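Local coordinates for 2-hydroxychromene-2-carboxylate isomerase (Pseudomonas putida, PDB 2IMD), which catalyses the reversible, glutathione-dependent isomerization of 2-hydroxychromene-2-carboxylate to trans-o-hydroxybenzylidenepyruvate, a step of naphthalene degradation, at residues Y6-S11 with R88-F93; P12-A17 with G167-F172; N35-A40 with R163-V168. All coordinates share one frame; numbering follows the deposited sequence. Where two conformers were deposited one is given.

How the contacts relate
All three contacts are buried in the thioredoxin-like domain and touch glutathione, contact 1 through Ser11. They draw on neighbouring strands of one sheet, 2-7 lying between 31-36 and 170-173. Contact 1 joins strand 2-7 and the turn to Ser11 with helix 87-92, combining aromatic packing with a buried carboxylate. Contact 2 sets helix 12-28 against the cis-proline loop, pairing a proline ring with Ala17 and Ser14 and turning the Phe13 ring and Val168 backbone to the ligand. Contact 3, farthest from the chain's centre, is held by aliphatic packing that no hydrogen bond crosses, although nearby Lys164 and Ala40 are exposed. Contacts 2 and 3 share Gly167 and Val168; Asp8 of contact 1 bonds to Leu39 N of contact 3.

Contact 1: residues Y6-S11 with R88-F93; sequences YFDFLS and RMNIGF. With GSH (glutathione), chain D.
Phe7 points the edge of its ring toward the face of Phe93, a T-shaped pair with planes at 89° and CZ of Phe7 4.3 Å from CD1 of Phe93. Flat, apolar rings suit this interior site, where they fill space without needing polar partners. Phe9 follows from beside Phe7: its CE2 edge meets Met89 O at 3.3 Å, near the ring plane, while CD2 rests 4.0 Å from CB of the selenomethionine Met89. Phe7 CE2 in turn lies 3.6 Å above the Phe9 ring plane, toward the rim.

The polar part is the carboxylate of Asp8, which crosses the side chain of Asn90 at about a right angle. With CG anti to the backbone N (chi1 -176°), OD1 folds back to accept Leu10 N, an Asx turn. That bond is nearly straight at 176°, and its donor comes from above the carboxylate plane. OD1 also bonds to Ser86 OG and OD2 to Leu39 N, so this buried acid is held at both oxygens. The type I turn from Asp8 delivers Ser11 to the N-cap of helix 12-28. Ser11, which binds glutathione and is probably the nucleophile, has its OG 2.9 Å from glutathione SG2.

Helix 99-115 covers the aromatic side through Val106 and Val109, strand 31-36 meets Phe93 through Tyr34 and Ala36, and helix 147-162 packs against Ile91.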
loop_
_atom_site.group_PDB
_atom_site.type_symbol
_atom_site.label_atom_id
_atom_site.label_comp_id
_atom_site.label_asym_id
_atom_site.label_seq_id
_atom_site.Cartn_x
_atom_site.Cartn_y
_atom_site.Cartn_z
ATOM N N TYR A 6 13.467 -5.031 7.735
ATOM C CA TYR A 6 13.242 -6.415 7.244
ATOM C C TYR A 6 12.979 -6.395 5.747
ATOM O O TYR A 6 12.030 -5.737 5.289
ATOM C CB TYR A 6 12.049 -7.094 7.939
ATOM C CG TYR A 6 12.337 -7.268 9.401
ATOM C CD1 TYR A 6 12.177 -6.175 10.298
ATOM C CD2 TYR A 6 12.817 -8.446 9.873
ATOM C CE1 TYR A 6 12.484 -6.298 11.651
ATOM C CE2 TYR A 6 13.142 -8.583 11.250
ATOM C CZ TYR A 6 12.964 -7.497 12.097
ATOM O OH TYR A 6 13.296 -7.664 13.452
ATOM N N PHE A 7 13.754 -7.131 4.943
ATOM C CA PHE A 7 13.581 -7.076 3.518
ATOM C C PHE A 7 13.887 -8.464 2.918
ATOM O O PHE A 7 14.469 -9.297 3.598
ATOM C CB PHE A 7 14.541 -6.084 2.901
ATOM C CG PHE A 7 15.985 -6.482 3.131
ATOM C CD1 PHE A 7 16.644 -6.135 4.323
ATOM C CD2 PHE A 7 16.650 -7.234 2.164
ATOM C CE1 PHE A 7 17.972 -6.520 4.557
ATOM C CE2 PHE A 7 17.983 -7.674 2.389
ATOM C CZ PHE A 7 18.655 -7.275 3.597
ATOM N N ASP A 8 13.493 -8.653 1.643
ATOM C CA ASP A 8 13.817 -9.833 0.832
ATOM C C ASP A 8 14.255 -9.249 -0.509
ATOM O O ASP A 8 13.580 -8.355 -1.012
ATOM C CB ASP A 8 12.547 -10.693 0.681
ATOM C CG ASP A 8 12.804 -12.023 -0.081
ATOM O OD1 ASP A 8 13.658 -12.023 -1.016
ATOM O OD2 ASP A 8 12.077 -13.013 0.201
ATOM N N PHE A 9 15.391 -9.667 -1.061
ATOM C CA PHE A 9 15.875 -9.062 -2.302
ATOM C C PHE A 9 14.934 -9.233 -3.493
ATOM O O PHE A 9 15.155 -8.575 -4.518
ATOM C CB PHE A 9 17.238 -9.647 -2.617
ATOM C CG PHE A 9 18.343 -9.095 -1.740
ATOM C CD1 PHE A 9 18.640 -7.735 -1.742
ATOM C CD2 PHE A 9 19.143 -9.955 -0.978
ATOM C CE1 PHE A 9 19.709 -7.220 -0.921
ATOM C CE2 PHE A 9 20.213 -9.456 -0.155
ATOM C CZ PHE A 9 20.508 -8.107 -0.140
ATOM N N LEU A 10 13.945 -10.140 -3.396
ATOM C CA LEU A 10 12.956 -10.262 -4.491
ATOM C C LEU A 10 11.985 -9.095 -4.553
ATOM O O LEU A 10 11.197 -9.005 -5.520
ATOM C CB LEU A 10 12.171 -11.585 -4.423
ATOM C CG LEU A 10 11.258 -11.913 -3.276
ATOM C CD1 LEU A 10 10.133 -10.940 -3.213
ATOM C CD2 LEU A 10 10.638 -13.307 -3.572
ATOM N N SER A 11 12.036 -8.211 -3.550
ATOM C CA SER A 11 10.929 -7.220 -3.383
ATOM C C SER A 11 11.370 -5.835 -3.950
ATOM O O SER A 11 12.257 -5.165 -3.363
ATOM C CB SER A 11 10.656 -7.081 -1.876
ATOM O OG SER A 11 9.799 -5.936 -1.657
ATOM N N ARG A 88 19.559 -17.281 -2.559
ATOM C CA ARG A 88 21.026 -17.298 -2.380
ATOM C C ARG A 88 21.494 -15.943 -1.854
ATOM O O ARG A 88 22.345 -15.855 -0.939
ATOM C CB ARG A 88 21.689 -17.623 -3.720
ATOM C CG ARG A 88 23.162 -17.511 -3.659
ATOM C CD ARG A 88 23.907 -17.924 -4.973
ATOM N NE ARG A 88 23.560 -19.273 -5.438
ATOM C CZ ARG A 88 23.168 -19.549 -6.687
ATOM N NH1 ARG A 88 23.114 -18.594 -7.613
ATOM N NH2 ARG A 88 22.839 -20.804 -7.028
HETATM N N MSE A 89 21.024 -14.863 -2.498
HETATM C CA MSE A 89 21.529 -13.543 -2.116
HETATM C C MSE A 89 21.006 -13.186 -0.729
HETATM O O MSE A 89 21.682 -12.424 0.003
HETATM C CB MSE A 89 21.356 -12.447 -3.157
HETATM C CG MSE A 89 21.982 -12.845 -4.508
HETATM SE SE MSE A 89 23.875 -13.393 -4.471
HETATM C CE MSE A 89 24.716 -11.672 -3.932
ATOM N N ASN A 90 19.777 -13.627 -0.429
ATOM C CA ASN A 90 19.272 -13.396 0.957
ATOM C C ASN A 90 20.200 -14.039 1.993
ATOM O O ASN A 90 20.598 -13.406 2.973
ATOM C CB ASN A 90 17.870 -14.003 1.201
ATOM C CG ASN A 90 16.741 -13.197 0.551
ATOM O OD1 ASN A 90 15.605 -13.674 0.475
ATOM N ND2 ASN A 90 17.050 -12.026 0.086
ATOM N N ILE A 91 20.512 -15.316 1.759
ATOM C CA ILE A 91 21.444 -16.030 2.652
ATOM C C ILE A 91 22.811 -15.325 2.714
ATOM O O ILE A 91 23.424 -15.204 3.795
ATOM C CB ILE A 91 21.616 -17.460 2.152
ATOM C CG1 ILE A 91 20.311 -18.229 2.393
ATOM C CG2 ILE A 91 22.902 -18.117 2.781
ATOM C CD1 ILE A 91 20.277 -19.662 1.785
ATOM N N GLY A 92 23.298 -14.857 1.554
ATOM C CA GLY A 92 24.615 -14.196 1.468
ATOM C C GLY A 92 24.739 -13.007 2.408
ATOM O O GLY A 92 25.826 -12.649 2.872
ATOM N N PHE A 93 23.601 -12.364 2.736
ATOM C CA PHE A 93 23.662 -11.206 3.621
ATOM C C PHE A 93 24.364 -11.591 4.951
ATOM O O PHE A 93 25.024 -10.746 5.572
ATOM C CB PHE A 93 22.210 -10.740 3.914
ATOM C CG PHE A 93 22.141 -9.782 5.086
ATOM C CD1 PHE A 93 22.558 -8.436 4.941
ATOM C CD2 PHE A 93 21.772 -10.252 6.368
ATOM C CE1 PHE A 93 22.566 -7.533 6.075
ATOM C CE2 PHE A 93 21.794 -9.353 7.462
ATOM C CZ PHE A 93 22.212 -8.037 7.324
HETATM N N1 GSH D . 2.226 -0.157 -0.586
HETATM C CA1 GSH D . 3.528 -0.777 -0.414
HETATM C C1 GSH D . 4.761 -0.019 -0.565
HETATM O O11 GSH D . 5.914 -0.479 -0.217
HETATM O O12 GSH D . 4.577 0.980 -1.260
HETATM C CB1 GSH D . 3.496 -2.267 -0.773
HETATM C CG1 GSH D . 4.597 -3.214 -0.318
HETATM C CD1 GSH D . 4.382 -4.622 -0.828
HETATM O OE1 GSH D . 3.426 -4.877 -1.686
HETATM N N2 GSH D . 5.187 -5.611 -0.388
HETATM C CA2 GSH D . 5.059 -7.004 -0.756
HETATM C C2 GSH D . 4.479 -7.760 0.401
HETATM O O2 GSH D . 5.005 -7.580 1.671
HETATM C CB2 GSH D . 6.418 -7.548 -1.226
HETATM S SG2 GSH D . 7.122 -6.561 -2.605
HETATM N N3 GSH D . 3.455 -8.586 0.180
HETATM C CA3 GSH D . 2.878 -9.166 1.365
HETATM C C3 GSH D . 1.430 -8.722 1.489
HETATM O O31 GSH D . 0.828 -9.063 2.548
HETATM O O32 GSH D . 0.833 -8.080 0.573
#

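Contact 2: residues P12-A17 with G167-F172; sequences PFSYLA and GVPTMF. With GSH (glutathione), chain D.
Pro169 and Ala17 make the tightest apolar meeting here, with CB of Ala17 3.5 Å from CG of the proline ring. Ala17 suits a helix face pressed on a loop because its short methyl group allows this close approach. Phe13 adds its CB beside Pro169 CD, but the rest of its side chain leads off toward the ligand. Turned beside the backbone N (chi1 -73°), its ring offers a face to glutathione, whose CB1 lies 4.0 Å above the ring plane, over the centre.

The peptide bond before Pro169 is cis, and the Val168-Pro169 pair is the cis-proline loop of the thioredoxin fold, which faces the N-terminus of helix 12-28 across the active site. Just ahead of the cis bond, both polar backbone groups of Val168 face the tripeptide: its N donates to glutathione O2 (2.8 Å), and its O accepts from glutathione N2 (2.7 Å, 158°). The two bonds pair the residue with the cysteinyl unit in the manner of an antiparallel strand. Gly167, having no side chain, lets O2 come within 3.1 Å of its CA.

Among the other polar groups, Ser14 OG sits over the loop, 3.5 Å from Val168 CB, and hydrogen-bonds to Ser11 OG rather than to the proline nitrogen. A hydroxyl this small fits between helix and loop. Thr170 OG1 reaches back to donate to Gly167 O (2.7 Å), approaching from above the carbonyl plane and linking the loop to the first residue of strand 170-173.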
loop_
_atom_site.group_PDB
_atom_site.type_symbol
_atom_site.label_atom_id
_atom_site.label_comp_id
_atom_site.label_asym_id
_atom_site.label_seq_id
_atom_site.Cartn_x
_atom_site.Cartn_y
_atom_site.Cartn_z
ATOM N N PRO A 12 10.670 -5.327 -4.971
ATOM C CA PRO A 12 11.058 -4.027 -5.519
ATOM C C PRO A 12 10.654 -2.920 -4.561
ATOM O O PRO A 12 11.298 -1.827 -4.515
ATOM C CB PRO A 12 10.288 -3.925 -6.846
ATOM C CG PRO A 12 9.008 -4.852 -6.590
ATOM C CD PRO A 12 9.594 -5.993 -5.737
ATOM N N PHE A 13 9.620 -3.165 -3.750
ATOM C CA PHE A 13 9.278 -2.084 -2.798
ATOM C C PHE A 13 10.356 -1.995 -1.689
ATOM O O PHE A 13 10.582 -0.919 -1.098
ATOM C CB PHE A 13 7.904 -2.308 -2.182
ATOM C CG PHE A 13 6.805 -2.040 -3.175
ATOM C CD1 PHE A 13 6.451 -0.705 -3.475
ATOM C CD2 PHE A 13 6.143 -3.072 -3.796
ATOM C CE1 PHE A 13 5.463 -0.416 -4.427
ATOM C CE2 PHE A 13 5.113 -2.796 -4.712
ATOM C CZ PHE A 13 4.764 -1.471 -5.014
ATOM N N SER A 14 10.994 -3.128 -1.381
ATOM C CA SER A 14 12.180 -3.135 -0.508
ATOM C C SER A 14 13.399 -2.435 -1.106
ATOM O O SER A 14 14.184 -1.829 -0.378
ATOM C CB SER A 14 12.520 -4.599 -0.091
ATOM O OG SER A 14 11.464 -5.189 0.663
ATOM N N TYR A 15 13.565 -2.539 -2.429
ATOM C CA TYR A 15 14.627 -1.846 -3.086
ATOM C C TYR A 15 14.429 -0.344 -2.835
ATOM O O TYR A 15 15.376 0.397 -2.498
ATOM C CB TYR A 15 14.530 -2.126 -4.589
ATOM C CG TYR A 15 15.320 -1.152 -5.474
ATOM C CD1 TYR A 15 16.696 -1.073 -5.406
ATOM C CD2 TYR A 15 14.663 -0.402 -6.446
ATOM C CE1 TYR A 15 17.425 -0.267 -6.276
ATOM C CE2 TYR A 15 15.372 0.454 -7.325
ATOM C CZ TYR A 15 16.762 0.518 -7.221
ATOM O OH TYR A 15 17.531 1.320 -8.082
ATOM N N LEU A 16 13.176 0.096 -3.078
ATOM C CA LEU A 16 12.905 1.510 -2.871
ATOM C C LEU A 16 13.132 1.916 -1.394
ATOM O O LEU A 16 13.738 2.973 -1.122
ATOM C CB LEU A 16 11.462 1.873 -3.190
ATOM C CG LEU A 16 11.150 1.739 -4.690
ATOM C CD1 LEU A 16 9.608 1.823 -4.843
ATOM C CD2 LEU A 16 11.865 2.805 -5.540
ATOM N N ALA A 17 12.607 1.135 -0.454
ATOM C CA ALA A 17 12.771 1.472 0.982
ATOM C C ALA A 17 14.230 1.498 1.368
ATOM O O ALA A 17 14.668 2.407 2.130
ATOM C CB ALA A 17 11.969 0.509 1.886
ATOM N N GLY A 167 5.182 -9.082 5.853
ATOM C CA GLY A 167 5.630 -8.682 4.516
ATOM C C GLY A 167 6.879 -7.857 4.535
ATOM O O GLY A 167 7.483 -7.661 5.589
ATOM N N VAL A 168 7.262 -7.392 3.334
ATOM C CA VAL A 168 8.419 -6.537 3.248
ATOM C C VAL A 168 8.137 -5.418 2.270
ATOM O O VAL A 168 7.277 -5.590 1.362
ATOM C CB VAL A 168 9.669 -7.336 2.772
ATOM C CG1 VAL A 168 10.080 -8.350 3.888
ATOM C CG2 VAL A 168 9.429 -8.043 1.401
ATOM N N PRO A 169 8.834 -4.258 2.446
ATOM C CA PRO A 169 9.817 -3.923 3.526
ATOM C C PRO A 169 9.056 -3.592 4.787
ATOM O O PRO A 169 7.946 -3.004 4.709
ATOM C CB PRO A 169 10.516 -2.669 2.981
ATOM C CG PRO A 169 9.430 -1.950 2.120
ATOM C CD PRO A 169 8.581 -3.133 1.530
ATOM N N THR A 170 9.617 -3.992 5.926
ATOM C CA THR A 170 9.017 -3.671 7.244
ATOM C C THR A 170 10.092 -2.992 8.091
ATOM O O THR A 170 11.278 -3.395 8.044
ATOM C CB THR A 170 8.429 -4.891 7.922
ATOM O OG1 THR A 170 7.368 -5.408 7.067
ATOM C CG2 THR A 170 7.781 -4.501 9.248
HETATM N N MSE A 171 9.677 -1.964 8.844
HETATM C CA MSE A 171 10.624 -1.172 9.633
HETATM C C MSE A 171 10.043 -1.024 11.028
HETATM O O MSE A 171 8.833 -0.851 11.170
HETATM C CB MSE A 171 10.820 0.222 9.035
HETATM C CG MSE A 171 11.691 0.308 7.857
HETATM SE SE MSE A 171 10.781 -0.197 6.178
HETATM C CE MSE A 171 9.110 0.762 6.265
ATOM N N PHE A 172 10.884 -1.218 12.056
ATOM C CA PHE A 172 10.429 -0.948 13.450
ATOM C C PHE A 172 11.288 0.173 14.064
ATOM O O PHE A 172 12.513 0.256 13.816
ATOM C CB PHE A 172 10.640 -2.147 14.369
ATOM C CG PHE A 172 9.738 -3.359 14.111
ATOM C CD1 PHE A 172 10.007 -4.237 13.052
ATOM C CD2 PHE A 172 8.669 -3.663 14.978
ATOM C CE1 PHE A 172 9.271 -5.381 12.862
ATOM C CE2 PHE A 172 7.899 -4.821 14.799
ATOM C CZ PHE A 172 8.185 -5.688 13.712
HETATM N N1 GSH D . 2.226 -0.157 -0.586
HETATM C CA1 GSH D . 3.528 -0.777 -0.414
HETATM C C1 GSH D . 4.761 -0.019 -0.565
HETATM O O11 GSH D . 5.914 -0.479 -0.217
HETATM O O12 GSH D . 4.577 0.980 -1.260
HETATM C CB1 GSH D . 3.496 -2.267 -0.773
HETATM C CG1 GSH D . 4.597 -3.214 -0.318
HETATM C CD1 GSH D . 4.382 -4.622 -0.828
HETATM O OE1 GSH D . 3.426 -4.877 -1.686
HETATM N N2 GSH D . 5.187 -5.611 -0.388
HETATM C CA2 GSH D . 5.059 -7.004 -0.756
HETATM C C2 GSH D . 4.479 -7.760 0.401
HETATM O O2 GSH D . 5.005 -7.580 1.671
HETATM C CB2 GSH D . 6.418 -7.548 -1.226
HETATM S SG2 GSH D . 7.122 -6.561 -2.605
HETATM N N3 GSH D . 3.455 -8.586 0.180
HETATM C CA3 GSH D . 2.878 -9.166 1.365
HETATM C C3 GSH D . 1.430 -8.722 1.489
HETATM O O31 GSH D . 0.828 -9.063 2.548
HETATM O O32 GSH D . 0.833 -8.080 0.573
#

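Contact 3: residues N35-A40 with R163-V168; sequences NAIDLA and RKVFGV. With GSH (glutathione), chain D.
Ile37 packs on Val165 and Val168, and Leu39 on Val168 and Gly167, in a patch of branched aliphatic side chains well suited to a buried interface that no hydrogen bond crosses. The extended Ile37 chain puts its CD1 methyl 3.9 Å from Val165 CG1 and 4.0 Å from Val168 CG1, so that a single tip bridges both valines. Its CG1 stands between the backbone N and the carbonyl carbon (chi1 60°), the orientation that aims the methyl at the loop.

Leu39 meets the other methyl of Val168, its CG being 4.0 Å from CG2. The two leucine branches part from there: CD2 rests 3.8 Å from CA of Gly167, while CD1 turns to glutathione CB2, also 3.8 Å away. One leucine therefore closes the apolar patch and walls the cysteinyl part of the ligand. Phe166 faces away from this patch and meets glutathione O31 with its ring edge.

Farther out, Asp38 sits at the N-cap of helix 39-46, accepting Ala40 N in a weak capping bond. On the other side, Lys164 has positive phi in a Schellman motif that ends helix 147-162. Its NZ pairs with Asp61 of the second subunit, while Phe166 stacks edge-to-face with Trp179.

The patch thus lies where strand 31-36, outermost in this chain's sheet, gives way to helix 39-46; helix 147-162 backs Ile37 through Thr157 and Ala160, and strand 170-173 backs Val165 through Thr170 and Phe172.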
loop_
_atom_site.group_PDB
_atom_site.type_symbol
_atom_site.label_atom_id
_atom_site.label_comp_id
_atom_site.label_asym_id
_atom_site.label_seq_id
_atom_site.Cartn_x
_atom_site.Cartn_y
_atom_site.Cartn_z
ATOM N N ASN A 35 17.886 -7.070 8.241
ATOM C CA ASN A 35 17.399 -8.428 8.403
ATOM C C ASN A 35 16.910 -8.970 7.059
ATOM O O ASN A 35 15.848 -8.531 6.607
ATOM C CB ASN A 35 16.239 -8.459 9.431
ATOM C CG ASN A 35 16.678 -7.985 10.788
ATOM O OD1 ASN A 35 17.320 -8.735 11.552
ATOM N ND2 ASN A 35 16.384 -6.729 11.100
ATOM N N ALA A 36 17.683 -9.850 6.375
ATOM C CA ALA A 36 17.212 -10.479 5.145
ATOM C C ALA A 36 16.347 -11.672 5.566
ATOM O O ALA A 36 16.792 -12.558 6.330
ATOM C CB ALA A 36 18.400 -10.954 4.320
ATOM N N ILE A 37 15.109 -11.736 5.080
ATOM C CA ILE A 37 14.198 -12.830 5.456
ATOM C C ILE A 37 13.442 -13.368 4.249
ATOM O O ILE A 37 13.409 -12.739 3.180
ATOM C CB ILE A 37 13.128 -12.363 6.521
ATOM C CG1 ILE A 37 12.280 -11.215 5.924
ATOM C CG2 ILE A 37 13.814 -11.887 7.840
ATOM C CD1 ILE A 37 11.056 -10.783 6.897
ATOM N N ASP A 38 12.836 -14.531 4.439
ATOM C CA ASP A 38 12.110 -15.217 3.369
ATOM C C ASP A 38 10.638 -14.776 3.334
ATOM O O ASP A 38 9.806 -15.236 4.155
ATOM C CB ASP A 38 12.197 -16.733 3.567
ATOM C CG ASP A 38 11.689 -17.529 2.378
ATOM O OD1 ASP A 38 10.924 -17.020 1.548
ATOM O OD2 ASP A 38 11.952 -18.763 2.364
ATOM N N LEU A 39 10.324 -13.882 2.388
ATOM C CA LEU A 39 8.941 -13.419 2.296
ATOM C C LEU A 39 7.960 -14.602 2.117
ATOM O O LEU A 39 6.874 -14.623 2.679
ATOM C CB LEU A 39 8.853 -12.511 1.070
ATOM C CG LEU A 39 7.634 -11.598 0.931
ATOM C CD1 LEU A 39 7.266 -11.177 -0.500
ATOM C CD2 LEU A 39 6.590 -11.375 2.019
ATOM N N ALA A 40 8.357 -15.631 1.336
ATOM C CA ALA A 40 7.447 -16.754 1.110
ATOM C C ALA A 40 7.101 -17.441 2.394
ATOM O O ALA A 40 5.946 -17.774 2.610
ATOM C CB ALA A 40 8.028 -17.775 0.082
ATOM N N ARG A 163 7.824 -11.490 15.530
ATOM C CA ARG A 163 7.634 -10.032 15.708
ATOM C C ARG A 163 6.403 -9.527 14.955
ATOM O O ARG A 163 6.161 -8.311 14.917
ATOM C CB ARG A 163 8.891 -9.293 15.271
ATOM C CG ARG A 163 9.313 -8.251 16.254
ATOM C CD ARG A 163 10.645 -7.640 15.942
ATOM N NE ARG A 163 10.657 -6.350 16.603
ATOM C CZ ARG A 163 11.554 -5.415 16.404
ATOM N NH1 ARG A 163 12.525 -5.632 15.529
ATOM N NH2 ARG A 163 11.476 -4.251 17.066
ATOM N N LYS A 164 5.652 -10.442 14.356
ATOM C CA LYS A 164 4.408 -10.114 13.643
ATOM C C LYS A 164 4.667 -9.464 12.275
ATOM O O LYS A 164 3.812 -8.721 11.714
ATOM C CB LYS A 164 3.507 -9.233 14.507
ATOM C CG LYS A 164 3.152 -9.920 15.856
ATOM C CD LYS A 164 1.656 -10.252 15.962
ATOM C CE LYS A 164 0.835 -8.946 16.062
ATOM N NZ LYS A 164 -0.641 -9.147 15.979
ATOM N N VAL A 165 5.851 -9.730 11.756
ATOM C CA VAL A 165 6.150 -9.285 10.369
ATOM C C VAL A 165 5.412 -10.182 9.403
ATOM O O VAL A 165 5.538 -11.398 9.491
ATOM C CB VAL A 165 7.667 -9.293 10.110
ATOM C CG1 VAL A 165 7.981 -9.033 8.646
ATOM C CG2 VAL A 165 8.351 -8.279 11.006
ATOM N N PHE A 166 4.659 -9.583 8.464
ATOM C CA PHE A 166 3.927 -10.369 7.474
ATOM C C PHE A 166 4.346 -10.082 6.011
ATOM O O PHE A 166 3.924 -10.751 5.067
ATOM C CB PHE A 166 2.430 -10.085 7.577
ATOM C CG PHE A 166 2.100 -8.646 7.313
ATOM C CD1 PHE A 166 1.972 -8.141 6.011
ATOM C CD2 PHE A 166 1.922 -7.782 8.400
ATOM C CE1 PHE A 166 1.665 -6.769 5.807
ATOM C CE2 PHE A 166 1.654 -6.451 8.189
ATOM C CZ PHE A 166 1.571 -5.944 6.929
ATOM N N GLY A 167 5.182 -9.082 5.853
ATOM C CA GLY A 167 5.630 -8.682 4.516
ATOM C C GLY A 167 6.879 -7.857 4.535
ATOM O O GLY A 167 7.483 -7.661 5.589
ATOM N N VAL A 168 7.262 -7.392 3.334
ATOM C CA VAL A 168 8.419 -6.537 3.248
ATOM C C VAL A 168 8.137 -5.418 2.270
ATOM O O VAL A 168 7.277 -5.590 1.362
ATOM C CB VAL A 168 9.669 -7.336 2.772
ATOM C CG1 VAL A 168 10.080 -8.350 3.888
ATOM C CG2 VAL A 168 9.429 -8.043 1.401
HETATM N N1 GSH D . 2.226 -0.157 -0.586
HETATM C CA1 GSH D . 3.528 -0.777 -0.414
HETATM C C1 GSH D . 4.761 -0.019 -0.565
HETATM O O11 GSH D . 5.914 -0.479 -0.217
HETATM O O12 GSH D . 4.577 0.980 -1.260
HETATM C CB1 GSH D . 3.496 -2.267 -0.773
HETATM C CG1 GSH D . 4.597 -3.214 -0.318
HETATM C CD1 GSH D . 4.382 -4.622 -0.828
HETATM O OE1 GSH D . 3.426 -4.877 -1.686
HETATM N N2 GSH D . 5.187 -5.611 -0.388
HETATM C CA2 GSH D . 5.059 -7.004 -0.756
HETATM C C2 GSH D . 4.479 -7.760 0.401
HETATM O O2 GSH D . 5.005 -7.580 1.671
HETATM C CB2 GSH D . 6.418 -7.548 -1.226
HETATM S SG2 GSH D . 7.122 -6.561 -2.605
HETATM N N3 GSH D . 3.455 -8.586 0.180
HETATM C CA3 GSH D . 2.878 -9.166 1.365
HETATM C C3 GSH D . 1.430 -8.722 1.489
HETATM O O31 GSH D . 0.828 -9.063 2.548
HETATM O O32 GSH D . 0.833 -8.080 0.573
#